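Local atomic coordinates of methylenetetrahydrofolate--tRNA-(uracil-5-)-methyltransferase TrmFO (Thermus thermophilus, PDB entry 3G5S), a protein that probably catalyses the folate- and FAD-dependent methylation of uridine 54 in tRNA to 5-methyluridine, using methylenetetrahydrofolate as the carbon donor and NADH or NADPH as reductant. Residues G13-W18 with S76-A81; D44-I49 with Y103-L108. All blocks are in the same frame, centred on the assembly; numbering follows the deposited sequence.

Interaction 1. Residues G13-W18 with S76-A81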
loop_
_atom_site.group_PDB
_atom_site.type_symbol
_atom_site.label_atom_id
_atom_site.label_comp_id
_atom_site.label_asym_id
_atom_site.label_seq_id
_atom_site.Cartn_x
_atom_site.Cartn_y
_atom_site.Cartn_z
ATOM N N GLY A 13 -14.010 0.636 3.990
ATOM C CA GLY A 13 -15.109 1.046 4.837
ATOM C C GLY A 13 -16.098 -0.081 5.045
ATOM O O GLY A 13 -16.671 -0.227 6.131
ATOM N N SER A 14 -16.312 -0.890 4.010
ATOM C CA SER A 14 -17.220 -2.014 4.151
ATOM C C SER A 14 -16.691 -2.995 5.196
ATOM O O SER A 14 -17.450 -3.485 6.042
ATOM C CB SER A 14 -17.430 -2.720 2.811
ATOM O OG SER A 14 -18.144 -1.902 1.895
ATOM N N GLU A 15 -15.396 -3.290 5.141
ATOM C CA GLU A 15 -14.825 -4.198 6.119
ATOM C C GLU A 15 -14.787 -3.587 7.518
ATOM O O GLU A 15 -15.044 -4.277 8.505
ATOM C CB GLU A 15 -13.431 -4.666 5.706
ATOM C CG GLU A 15 -12.992 -5.884 6.486
ATOM C CD GLU A 15 -13.755 -7.131 6.076
ATOM O OE1 GLU A 15 -13.551 -7.585 4.926
ATOM O OE2 GLU A 15 -14.549 -7.667 6.890
ATOM N N ALA A 16 -14.471 -2.299 7.613
ATOM C CA ALA A 16 -14.480 -1.637 8.913
ATOM C C ALA A 16 -15.870 -1.721 9.543
ATOM O O ALA A 16 -16.015 -2.073 10.721
ATOM C CB ALA A 16 -14.039 -0.185 8.783
ATOM N N ALA A 17 -16.894 -1.396 8.754
ATOM C CA ALA A 17 -18.270 -1.462 9.230
ATOM C C ALA A 17 -18.617 -2.870 9.695
ATOM O O ALA A 17 -19.202 -3.050 10.758
ATOM C CB ALA A 17 -19.235 -0.998 8.148
ATOM N N TRP A 18 -18.255 -3.874 8.906
ATOM C CA TRP A 18 -18.592 -5.241 9.273
ATOM C C TRP A 18 -17.942 -5.633 10.597
ATOM O O TRP A 18 -18.542 -6.337 11.416
ATOM C CB TRP A 18 -18.155 -6.193 8.164
ATOM C CG TRP A 18 -18.689 -7.576 8.311
ATOM C CD1 TRP A 18 -17.968 -8.720 8.490
ATOM C CD2 TRP A 18 -20.065 -7.971 8.260
ATOM N NE1 TRP A 18 -18.813 -9.803 8.566
ATOM C CE2 TRP A 18 -20.106 -9.370 8.426
ATOM C CE3 TRP A 18 -21.269 -7.273 8.102
ATOM C CZ2 TRP A 18 -21.304 -10.083 8.435
ATOM C CZ3 TRP A 18 -22.456 -7.984 8.106
ATOM C CH2 TRP A 18 -22.465 -9.374 8.274
ATOM N N SER A 76 -13.258 -11.966 7.606
ATOM C CA SER A 76 -13.474 -10.854 6.681
ATOM C C SER A 76 -14.689 -11.041 5.770
ATOM O O SER A 76 -14.839 -12.082 5.115
ATOM C CB SER A 76 -12.206 -10.692 5.826
ATOM O OG SER A 76 -12.436 -9.980 4.624
ATOM N N LEU A 77 -15.534 -10.015 5.704
ATOM C CA LEU A 77 -16.656 -10.011 4.779
ATOM C C LEU A 77 -16.181 -9.992 3.331
ATOM O O LEU A 77 -16.760 -10.647 2.459
ATOM C CB LEU A 77 -17.548 -8.801 5.053
ATOM C CG LEU A 77 -18.774 -8.624 4.160
ATOM C CD1 LEU A 77 -19.714 -9.808 4.290
ATOM C CD2 LEU A 77 -19.487 -7.328 4.520
ATOM N N VAL A 78 -15.143 -9.214 3.063
ATOM C CA VAL A 78 -14.568 -9.166 1.726
ATOM C C VAL A 78 -14.095 -10.555 1.284
ATOM O O VAL A 78 -14.351 -10.962 0.153
ATOM C CB VAL A 78 -13.451 -8.103 1.639
ATOM C CG1 VAL A 78 -12.567 -8.313 0.416
ATOM C CG2 VAL A 78 -14.079 -6.708 1.618
HETATM N N MSE A 79 -13.446 -11.300 2.176
HETATM C CA MSE A 79 -13.022 -12.649 1.802
HETATM C C MSE A 79 -14.205 -13.607 1.624
HETATM O O MSE A 79 -14.171 -14.453 0.738
HETATM C CB MSE A 79 -12.000 -13.212 2.786
HETATM C CG MSE A 79 -10.649 -12.522 2.730
HETATM SE SE MSE A 79 -9.838 -12.509 0.962
HETATM C CE MSE A 79 -9.742 -14.434 0.701
ATOM N N GLU A 80 -15.246 -13.476 2.444
ATOM C CA GLU A 80 -16.452 -14.280 2.252
ATOM C C GLU A 80 -17.024 -14.027 0.866
ATOM O O GLU A 80 -17.356 -14.955 0.124
ATOM C CB GLU A 80 -17.514 -13.927 3.290
ATOM C CG GLU A 80 -17.215 -14.368 4.698
ATOM C CD GLU A 80 -18.386 -14.136 5.646
ATOM O OE1 GLU A 80 -19.469 -13.710 5.189
ATOM O OE2 GLU A 80 -18.211 -14.370 6.855
ATOM N N ALA A 81 -17.156 -12.748 0.531
ATOM C CA ALA A 81 -17.705 -12.359 -0.752
ATOM C C ALA A 81 -16.849 -12.893 -1.887
ATOM O O ALA A 81 -17.372 -13.357 -2.896
ATOM C CB ALA A 81 -17.804 -10.842 -0.838
HETATM O O HOH W 1 -17.881 -12.560 8.902
#
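The carboxylate of E15, on helix 11-22, meets the first turn of helix 77-84 through three hydrogen bonds. OE2 of E15 accepts from the backbone N of L77 at 2.8 Å on its syn lone pair, and OE1 of E15 accepts from N of V78 at 2.9 Å, also on the syn side, with an N-H...O angle of 165°. The third donor is the hydroxyl of S76, whose OG lies 2.7 Å from OE1 of E15 and well above the carboxylate plane. S76 is the N-cap of the helix: the same OG accepts from N of M79, a selenomethionine, at 3.0 Å. E15 leaves its helix with CG anti to the backbone N (chi1 -164°); the chain bends at chi2, and the carboxylate ends close to the start of helix 77-84.

The apolar part is a CH-pi contact. CB of L77 sits over the five-membered ring of W18, 3.7 Å from its centroid and 22° off the normal, while CD2 of L77 lies over the same indole nearer the rim. In the plane of that indole, at its edge, a water accepts from NE1 of W18 at 2.9 Å and donates to OE2 of E80, bridging the two helices.

The glycine-rich FAD-binding motif of the Rossmann-type fold runs into helix 11-22, with G13 already in its first turn, and the E15 side chain is about 8 Å from the cofactor. An alanine at E15 would probably leave the amides of L77 and V78 without their carboxylate acceptor and the S76 hydroxyl without this partner. Both bonded amides lie at the positive end of the helix dipole; the buried carboxylate is therefore likely to be stabilised as an anion, joining the two helices by charge as well as by hydrogen bonds.

Interaction 2. Residues D44-I49 with Y103-L108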
loop_
_atom_site.group_PDB
_atom_site.type_symbol
_atom_site.label_atom_id
_atom_site.label_comp_id
_atom_site.label_asym_id
_atom_site.label_seq_id
_atom_site.Cartn_x
_atom_site.Cartn_y
_atom_site.Cartn_z
ATOM N N ASP A 44 -24.031 2.026 -7.147
ATOM C CA ASP A 44 -24.403 2.415 -5.792
ATOM C C ASP A 44 -23.952 1.385 -4.752
ATOM O O ASP A 44 -24.275 1.512 -3.573
ATOM C CB ASP A 44 -25.919 2.632 -5.695
ATOM C CG ASP A 44 -26.716 1.363 -5.956
ATOM O OD1 ASP A 44 -26.110 0.291 -6.142
ATOM O OD2 ASP A 44 -27.961 1.439 -5.978
ATOM N N ARG A 45 -23.197 0.383 -5.195
ATOM C CA ARG A 45 -22.864 -0.763 -4.357
ATOM C C ARG A 45 -21.709 -0.489 -3.410
ATOM O O ARG A 45 -20.764 0.221 -3.751
ATOM C CB ARG A 45 -22.489 -1.958 -5.230
ATOM C CG ARG A 45 -23.616 -2.484 -6.091
ATOM C CD ARG A 45 -24.497 -3.442 -5.315
ATOM N NE ARG A 45 -25.469 -4.104 -6.181
ATOM C CZ ARG A 45 -25.206 -5.174 -6.928
ATOM N NH1 ARG A 45 -26.160 -5.706 -7.681
ATOM N NH2 ARG A 45 -23.992 -5.711 -6.923
ATOM N N PHE A 46 -21.775 -1.079 -2.222
ATOM C CA PHE A 46 -20.639 -1.056 -1.318
ATOM C C PHE A 46 -19.548 -1.972 -1.861
ATOM O O PHE A 46 -19.833 -3.034 -2.412
ATOM C CB PHE A 46 -21.035 -1.511 0.084
ATOM C CG PHE A 46 -22.184 -0.740 0.683
ATOM C CD1 PHE A 46 -22.488 0.551 0.259
ATOM C CD2 PHE A 46 -22.945 -1.297 1.697
ATOM C CE1 PHE A 46 -23.545 1.256 0.825
ATOM C CE2 PHE A 46 -24.001 -0.599 2.261
ATOM C CZ PHE A 46 -24.296 0.673 1.824
ATOM N N ALA A 47 -18.302 -1.545 -1.697
ATOM C CA ALA A 47 -17.142 -2.325 -2.105
ATOM C C ALA A 47 -17.148 -2.640 -3.602
ATOM O O ALA A 47 -16.714 -3.702 -4.038
ATOM C CB ALA A 47 -17.022 -3.600 -1.267
ATOM N N GLU A 48 -17.631 -1.690 -4.393
ATOM C CA GLU A 48 -17.504 -1.783 -5.835
ATOM C C GLU A 48 -16.037 -1.932 -6.224
ATOM O O GLU A 48 -15.178 -1.196 -5.732
ATOM C CB GLU A 48 -18.094 -0.537 -6.504
ATOM C CG GLU A 48 -17.862 -0.488 -8.009
ATOM C CD GLU A 48 -18.492 0.728 -8.692
ATOM O OE1 GLU A 48 -19.357 1.404 -8.094
ATOM O OE2 GLU A 48 -18.114 1.004 -9.847
ATOM N N ILE A 49 -15.771 -2.884 -7.111
ATOM C CA ILE A 49 -14.444 -3.116 -7.657
ATOM C C ILE A 49 -14.328 -2.303 -8.944
ATOM O O ILE A 49 -15.033 -2.571 -9.913
ATOM C CB ILE A 49 -14.255 -4.614 -7.972
ATOM C CG1 ILE A 49 -14.326 -5.447 -6.689
ATOM C CG2 ILE A 49 -12.951 -4.855 -8.725
ATOM C CD1 ILE A 49 -13.071 -5.380 -5.844
ATOM N N TYR A 103 -23.145 -9.145 -2.652
ATOM C CA TYR A 103 -23.145 -9.872 -1.386
ATOM C C TYR A 103 -22.773 -8.954 -0.226
ATOM O O TYR A 103 -23.424 -8.959 0.818
ATOM C CB TYR A 103 -22.185 -11.066 -1.462
ATOM C CG TYR A 103 -22.061 -11.873 -0.186
ATOM C CD1 TYR A 103 -22.933 -12.917 0.088
ATOM C CD2 TYR A 103 -21.058 -11.604 0.735
ATOM C CE1 TYR A 103 -22.813 -13.660 1.250
ATOM C CE2 TYR A 103 -20.930 -12.344 1.897
ATOM C CZ TYR A 103 -21.811 -13.366 2.151
ATOM O OH TYR A 103 -21.687 -14.105 3.308
ATOM N N ILE A 104 -21.717 -8.170 -0.409
ATOM C CA ILE A 104 -21.267 -7.252 0.627
ATOM C C ILE A 104 -22.357 -6.232 0.965
ATOM O O ILE A 104 -22.635 -5.957 2.135
ATOM C CB ILE A 104 -19.965 -6.554 0.193
ATOM C CG1 ILE A 104 -18.831 -7.587 0.129
ATOM C CG2 ILE A 104 -19.614 -5.422 1.138
ATOM C CD1 ILE A 104 -17.578 -7.088 -0.535
ATOM N N THR A 105 -22.979 -5.683 -0.070
ATOM C CA THR A 105 -24.016 -4.679 0.110
ATOM C C THR A 105 -25.219 -5.263 0.849
ATOM O O THR A 105 -25.771 -4.633 1.746
ATOM C CB THR A 105 -24.452 -4.093 -1.239
ATOM O OG1 THR A 105 -23.327 -3.474 -1.876
ATOM C CG2 THR A 105 -25.548 -3.061 -1.037
ATOM N N GLU A 106 -25.618 -6.474 0.472
ATOM C CA GLU A 106 -26.736 -7.142 1.133
ATOM C C GLU A 106 -26.452 -7.444 2.606
ATOM O O GLU A 106 -27.297 -7.190 3.469
ATOM C CB GLU A 106 -27.115 -8.428 0.395
ATOM C CG GLU A 106 -27.644 -8.208 -1.014
ATOM C CD GLU A 106 -28.113 -9.497 -1.668
ATOM O OE1 GLU A 106 -28.778 -10.306 -0.984
ATOM O OE2 GLU A 106 -27.819 -9.701 -2.866
ATOM N N ARG A 107 -25.270 -7.983 2.901
ATOM C CA ARG A 107 -24.950 -8.356 4.277
ATOM C C ARG A 107 -24.907 -7.128 5.180
ATOM O O ARG A 107 -25.413 -7.152 6.295
ATOM C CB ARG A 107 -23.625 -9.127 4.370
ATOM C CG ARG A 107 -23.625 -10.533 3.759
ATOM C CD ARG A 107 -24.716 -11.435 4.313
ATOM N NE ARG A 107 -24.708 -11.565 5.770
ATOM C CZ ARG A 107 -23.881 -12.348 6.460
ATOM N NH1 ARG A 107 -22.958 -13.062 5.834
ATOM N NH2 ARG A 107 -23.971 -12.413 7.782
ATOM N N LEU A 108 -24.295 -6.053 4.696
ATOM C CA LEU A 108 -24.221 -4.818 5.468
ATOM C C LEU A 108 -25.592 -4.170 5.635
ATOM O O LEU A 108 -26.023 -3.874 6.751
ATOM C CB LEU A 108 -23.246 -3.839 4.814
ATOM C CG LEU A 108 -21.776 -4.123 5.114
ATOM C CD1 LEU A 108 -20.863 -3.381 4.157
ATOM C CD2 LEU A 108 -21.454 -3.773 6.554
#
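F46 and A47, in the loop between strands 27-30 and 54-57, pack against helix 97-109 on the closely fitted side of this contact. CB of A47 lies 3.6 Å from CD1 of I104. The F46 ring has CG2 of T105 over one face, displaced towards the rim, and its CD2 is 3.8 Å from CD1 of L108, which approaches obliquely. The shortest contact belongs here too: OG1 of T105 accepts from the backbone N of F46 at 2.9 Å, a bent bond with an N-H...O angle of 137°. The loop bends here in a type II turn from R45 to E48; F46 also touches A9 of the predicted FAD-binding turn, with which A47 shares backbone hydrogen bonds.

The looser side is that of R45, which is partly exposed and touches T105 through its aliphatic chain alone. It crosses T105 at about a right angle, bringing its CD to 3.6 Å from OG1 of T105. Its guanidinium goes on to E98 in a salt bridge and to the hydroxyl of S101.

One threonine thus faces both ways, its methyl on the aromatic ring and its hydroxyl between loop and helix. Because OG1 of T105 takes the F46 amide and is also bonded to S101 O of its own helix, one hydroxyl links the loop amide to the helix backbone, and this bond to the loop uses no main-chain acceptor of the helix.

How the interactions relate
Both interactions are largely buried, but interaction 1 joins two helices beside the FAD-binding turn, whereas interaction 2 lays a loop on helix 97-109 and has a partly exposed margin at R45 and T105. Their chemistry differs accordingly: a buried carboxylate at a helix start in the first, mostly apolar packing with one hydroxyl-to-amide bond in the second. Helix 97-109 ties them together. OE1 of E80 lies 2.9 Å from OH of Y103, a probable hydrogen bond, CB of A81 packs on CG1 of I104, and W18 lies against R107. S14 of helix 11-22 also touches F46. With centres 9 Å apart, the two contacts form one continuous packed region.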